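CcbJ (Streptomyces caelestis, PDB 4HGZ) probably transfers a methyl group from S-adenosyl-L-methionine to a nitrogen of its substrate, as an N-methyltransferase of the Rossmann-like, S-adenosyl-L-methionine-dependent class. Local coordinates at residues C[76-81]-C[111-116]; C[248-253]-C[264-269]. All coordinates share one frame; numbering follows the deposited sequence.

Contact 1 of 2, residues C[76-81]-C[111-116]; sequences VAFPLA and NLVVPV
A77 of helix 77-82 meets V113 of edge strand 113-117 in the Rossmann-like methyltransferase fold, where the helix after the glycine-rich loop lies against the parallel part of the mixed sheet. Helix and strand run nearly antiparallel, at 153°, with their axes 9.6 Å apart. The methyl of A77 points to the strand but touches it lightly, its CB 4.4 Å from V113 CG1. One residue on, the CA-CB bond of F78 leads away from the strand, yet the ring swings back: with CG beside the backbone N (chi1 -69°), CE1 comes within 4.0 Å of V113 CG2, the two side chains crossing at about a right angle. The same ring stacks on H107 and touches L100 of helix 94-106, so F78 joins two helices to the strand. A full turn after A77, A81 again points across, bound through its N to A77 O. Its methyl meets both L112, in the short 3-10 segment just before the strand, and V113, with CB 4.0 Å from L112 CB. V113 is thus shared by three helix residues, and its two methyls divide the work: CG1 is directed to A77, while CG2 sits 3.9 Å from A81 CB.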
# COMPACT_ATOMS: atom_id res chain seq x y z
N VAL C 76 5.92 36.45 2.57
CA VAL C 76 7.30 36.61 2.13
C VAL C 76 7.69 38.08 1.98
O VAL C 76 8.85 38.45 2.18
CB VAL C 76 7.53 35.89 0.79
CG1 VAL C 76 9.01 35.85 0.44
CG2 VAL C 76 6.94 34.47 0.84
N ALA C 77 6.73 38.93 1.63
CA ALA C 77 6.99 40.34 1.32
C ALA C 77 7.51 41.13 2.53
O ALA C 77 8.45 41.91 2.41
CB ALA C 77 5.75 41.01 0.72
N PHE C 78 6.92 40.92 3.69
CA PHE C 78 7.36 41.66 4.86
C PHE C 78 8.75 41.25 5.36
O PHE C 78 9.59 42.11 5.68
CB PHE C 78 6.32 41.61 5.97
CG PHE C 78 5.07 42.37 5.64
CD1 PHE C 78 5.12 43.74 5.47
CD2 PHE C 78 3.87 41.72 5.47
CE1 PHE C 78 3.99 44.45 5.14
CE2 PHE C 78 2.74 42.42 5.14
CZ PHE C 78 2.79 43.79 4.99
N PRO C 79 9.01 39.94 5.45
CA PRO C 79 10.39 39.56 5.70
C PRO C 79 11.32 40.14 4.65
O PRO C 79 12.45 40.50 4.96
CB PRO C 79 10.34 38.03 5.62
CG PRO C 79 8.99 37.72 6.18
CD PRO C 79 8.08 38.82 5.67
N LEU C 80 10.87 40.24 3.40
CA LEU C 80 11.70 40.89 2.40
C LEU C 80 11.96 42.34 2.80
O LEU C 80 13.07 42.85 2.67
CB LEU C 80 11.05 40.83 1.02
CG LEU C 80 11.54 39.63 0.20
CD1 LEU C 80 10.71 39.43 -1.07
CD2 LEU C 80 13.03 39.78 -0.15
N ALA C 81 10.92 43.00 3.29
CA ALA C 81 11.01 44.41 3.59
C ALA C 81 11.97 44.63 4.75
O ALA C 81 12.60 45.68 4.84
CB ALA C 81 9.63 44.99 3.89
N ASN C 111 6.83 50.65 3.96
CA ASN C 111 7.11 51.50 2.81
C ASN C 111 7.92 50.79 1.72
O ASN C 111 7.97 51.26 0.59
CB ASN C 111 7.83 52.78 3.25
CG ASN C 111 9.20 52.51 3.81
OD1 ASN C 111 9.52 51.38 4.20
ND2 ASN C 111 10.03 53.53 3.85
N LEU C 112 8.55 49.68 2.06
CA LEU C 112 9.26 48.89 1.03
C LEU C 112 8.35 47.93 0.26
O LEU C 112 8.80 47.25 -0.66
CB LEU C 112 10.43 48.13 1.63
CG LEU C 112 11.59 49.01 2.12
CD1 LEU C 112 12.66 48.15 2.74
CD2 LEU C 112 12.16 49.83 0.99
N VAL C 113 7.08 47.88 0.65
CA VAL C 113 6.10 46.99 0.02
C VAL C 113 5.08 47.73 -0.85
O VAL C 113 4.37 48.60 -0.38
CB VAL C 113 5.30 46.23 1.07
CG1 VAL C 113 4.42 45.20 0.39
CG2 VAL C 113 6.24 45.59 2.07
N VAL C 114 4.99 47.35 -2.12
CA VAL C 114 4.10 48.02 -3.05
C VAL C 114 3.00 47.08 -3.50
O VAL C 114 3.20 46.26 -4.40
CB VAL C 114 4.88 48.50 -4.28
CG1 VAL C 114 3.97 49.27 -5.22
CG2 VAL C 114 6.04 49.36 -3.84
N PRO C 115 1.81 47.20 -2.89
CA PRO C 115 0.71 46.28 -3.17
C PRO C 115 0.07 46.54 -4.53
O PRO C 115 -0.34 47.67 -4.81
CB PRO C 115 -0.30 46.60 -2.05
CG PRO C 115 0.36 47.62 -1.16
CD PRO C 115 1.43 48.26 -1.96
N VAL C 116 -0.00 45.52 -5.37
CA VAL C 116 -0.62 45.66 -6.68
C VAL C 116 -1.79 44.70 -6.87
O VAL C 116 -1.60 43.50 -7.01
CB VAL C 116 0.38 45.37 -7.80
CG1 VAL C 116 -0.28 45.57 -9.16
CG2 VAL C 116 1.62 46.23 -7.63

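Contact 2 of 2, residues C[248-253]-C[264-269]; sequences VERHAD and RYHVSV
Strands 248-251 and 265-269 run antiparallel at 165°, and V248 and E249 both face V269 in a classic beta bulge: V248 N gives V269 O a nearly straight bond of 2.8 Å, whereas E249 N reaches the same oxygen only weakly. They belong to the last two strands of the sheet (order 3-2-1-4-5-7-6), antiparallel 265-272 being inserted between 164-171 and edge strand 245-251, as in class I methyltransferases. Beyond the bulge the ladder is regular, E249 O accepting from V269 N, H251 N bonding to V267 O, and V267 N to H251 O, the last two both at 2.9 Å.

On the face that carries E249, H251, V267 and V269, the E249 chain lies beside V269, pointing the same way, its CG 3.5 Å from V269 CG2. With CG lodged between the backbone N and the carbonyl carbon (chi1 57°), the chain extends to place its carboxylate by H251, whose NE2 donates to E249 OE1 at 3.0 Å. The oxygen lies in the imidazole plane but is approached from above the carboxylate plane. V267 CG2 touches the backbone of D253, and F56 of helix 50-61 packs against both V267 and V269.

R250 and S268, a non-hydrogen-bonded pair, occupy the other face. Bent at chi3 (-61°), the arginine brings NH1 to S268 OG at 2.8 Å, a weak bond because the N-H is poorly aimed. The H266 imidazole stands almost perpendicular to the guanidinium, and NH2 turns to a salt bridge with D237 in helix 233-242. Just past the last paired residues, a water bridges A252 O and Y265 N.

Besides the backbone bonds, each face carries a polar side-chain link. The H251-E249 bond probably fixes the imidazole's rotation, and R250's charge is probably balanced mainly by D237, with S268 a lesser partner.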
# COMPACT_ATOMS: atom_id res chain seq x y z
N VAL C 248 18.95 27.49 -13.95
CA VAL C 248 20.31 27.67 -13.43
C VAL C 248 20.54 26.91 -12.13
O VAL C 248 21.68 26.56 -11.83
CB VAL C 248 20.69 29.15 -13.25
CG1 VAL C 248 20.84 29.80 -14.60
CG2 VAL C 248 19.66 29.88 -12.42
N GLU C 249 19.49 26.64 -11.37
CA GLU C 249 19.65 25.82 -10.17
C GLU C 249 18.33 25.33 -9.61
O GLU C 249 17.29 25.97 -9.77
CB GLU C 249 20.45 26.57 -9.10
CG GLU C 249 19.86 27.90 -8.69
CD GLU C 249 20.81 28.73 -7.84
OE1 GLU C 249 20.47 29.02 -6.67
OE2 GLU C 249 21.89 29.11 -8.35
N ARG C 250 18.38 24.17 -8.96
CA ARG C 250 17.21 23.61 -8.32
C ARG C 250 17.57 23.07 -6.94
O ARG C 250 18.54 22.32 -6.80
CB ARG C 250 16.61 22.48 -9.15
CG ARG C 250 15.11 22.44 -9.03
CD ARG C 250 14.50 21.15 -9.51
NE ARG C 250 14.76 20.91 -10.92
CZ ARG C 250 14.14 21.53 -11.91
NH1 ARG C 250 13.23 22.44 -11.66
NH2 ARG C 250 14.45 21.23 -13.16
N HIS C 251 16.79 23.44 -5.94
CA HIS C 251 16.96 22.92 -4.59
C HIS C 251 15.65 22.30 -4.12
O HIS C 251 14.63 22.36 -4.80
CB HIS C 251 17.36 24.04 -3.63
CG HIS C 251 18.36 24.99 -4.20
ND1 HIS C 251 19.72 24.84 -4.01
CD2 HIS C 251 18.20 26.11 -4.93
CE1 HIS C 251 20.35 25.83 -4.62
NE2 HIS C 251 19.45 26.61 -5.18
N ALA C 252 15.68 21.71 -2.93
CA ALA C 252 14.49 21.12 -2.34
C ALA C 252 13.69 22.17 -1.61
O ALA C 252 12.52 21.98 -1.32
CB ALA C 252 14.89 20.02 -1.35
N ASP C 253 14.33 23.28 -1.30
CA ASP C 253 13.73 24.25 -0.41
C ASP C 253 14.58 25.52 -0.36
O ASP C 253 15.65 25.57 -0.96
CB ASP C 253 13.58 23.64 0.97
CG ASP C 253 14.91 23.47 1.67
OD1 ASP C 253 15.93 23.96 1.14
OD2 ASP C 253 14.93 22.84 2.76
N ARG C 264 9.61 16.82 -1.32
CA ARG C 264 8.21 17.16 -1.50
C ARG C 264 8.04 18.39 -2.40
O ARG C 264 7.07 18.50 -3.15
CB ARG C 264 7.52 17.33 -0.14
CG ARG C 264 7.18 16.00 0.55
CD ARG C 264 6.68 16.19 1.98
NE ARG C 264 5.84 17.38 2.14
CZ ARG C 264 4.54 17.45 1.85
NH1 ARG C 264 3.91 16.37 1.37
NH2 ARG C 264 3.87 18.59 2.04
N TYR C 265 9.00 19.30 -2.34
CA TYR C 265 8.95 20.51 -3.17
C TYR C 265 10.25 20.72 -3.91
O TYR C 265 11.24 20.05 -3.65
CB TYR C 265 8.66 21.74 -2.30
CG TYR C 265 7.23 21.81 -1.88
CD1 TYR C 265 6.30 22.52 -2.63
CD2 TYR C 265 6.79 21.12 -0.75
CE1 TYR C 265 4.96 22.57 -2.25
CE2 TYR C 265 5.45 21.16 -0.37
CZ TYR C 265 4.55 21.89 -1.12
OH TYR C 265 3.23 21.94 -0.76
N HIS C 266 10.24 21.67 -4.84
CA HIS C 266 11.49 22.20 -5.31
C HIS C 266 11.43 23.71 -5.43
O HIS C 266 10.35 24.30 -5.49
CB HIS C 266 11.91 21.57 -6.63
CG HIS C 266 11.00 21.87 -7.77
ND1 HIS C 266 11.18 22.96 -8.60
CD2 HIS C 266 9.91 21.21 -8.24
CE1 HIS C 266 10.23 22.97 -9.52
NE2 HIS C 266 9.46 21.91 -9.33
N VAL C 267 12.60 24.33 -5.40
CA VAL C 267 12.75 25.73 -5.66
C VAL C 267 13.64 25.80 -6.88
O VAL C 267 14.74 25.25 -6.89
CB VAL C 267 13.42 26.43 -4.48
CG1 VAL C 267 13.83 27.83 -4.85
CG2 VAL C 267 12.50 26.43 -3.29
N SER C 268 13.16 26.46 -7.92
CA SER C 268 13.89 26.51 -9.17
C SER C 268 14.20 27.95 -9.53
O SER C 268 13.37 28.85 -9.32
CB SER C 268 13.07 25.86 -10.29
OG SER C 268 12.68 24.54 -9.92
N VAL C 269 15.39 28.16 -10.06
CA VAL C 269 15.84 29.48 -10.44
C VAL C 269 16.18 29.49 -11.93
O VAL C 269 17.01 28.69 -12.39
CB VAL C 269 17.10 29.88 -9.66
CG1 VAL C 269 17.48 31.32 -9.96
CG2 VAL C 269 16.89 29.67 -8.20
O HOH W 1 11.25 19.86 -0.76

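Following the chain from its N terminus, contact 1 comes first: segment 76-81 leaves the glycine-rich loop, the chain passes through strand 87-91 and helix 94-106, and segment 111-116 returns to close the loop. Contact 2 opens much later and closes a short connection of ten residues, with neither helix nor strand, between the last two strands. The loops are in series, neither nesting nor crossing. Yet both reach one seven-stranded sheet, at its two outermost strands: contact 1 packs a helix on 113-117, and contact 2 pairs 245-251 with 265-272. Their nearest atoms remain about 11 Å apart, so the sheet itself connects them.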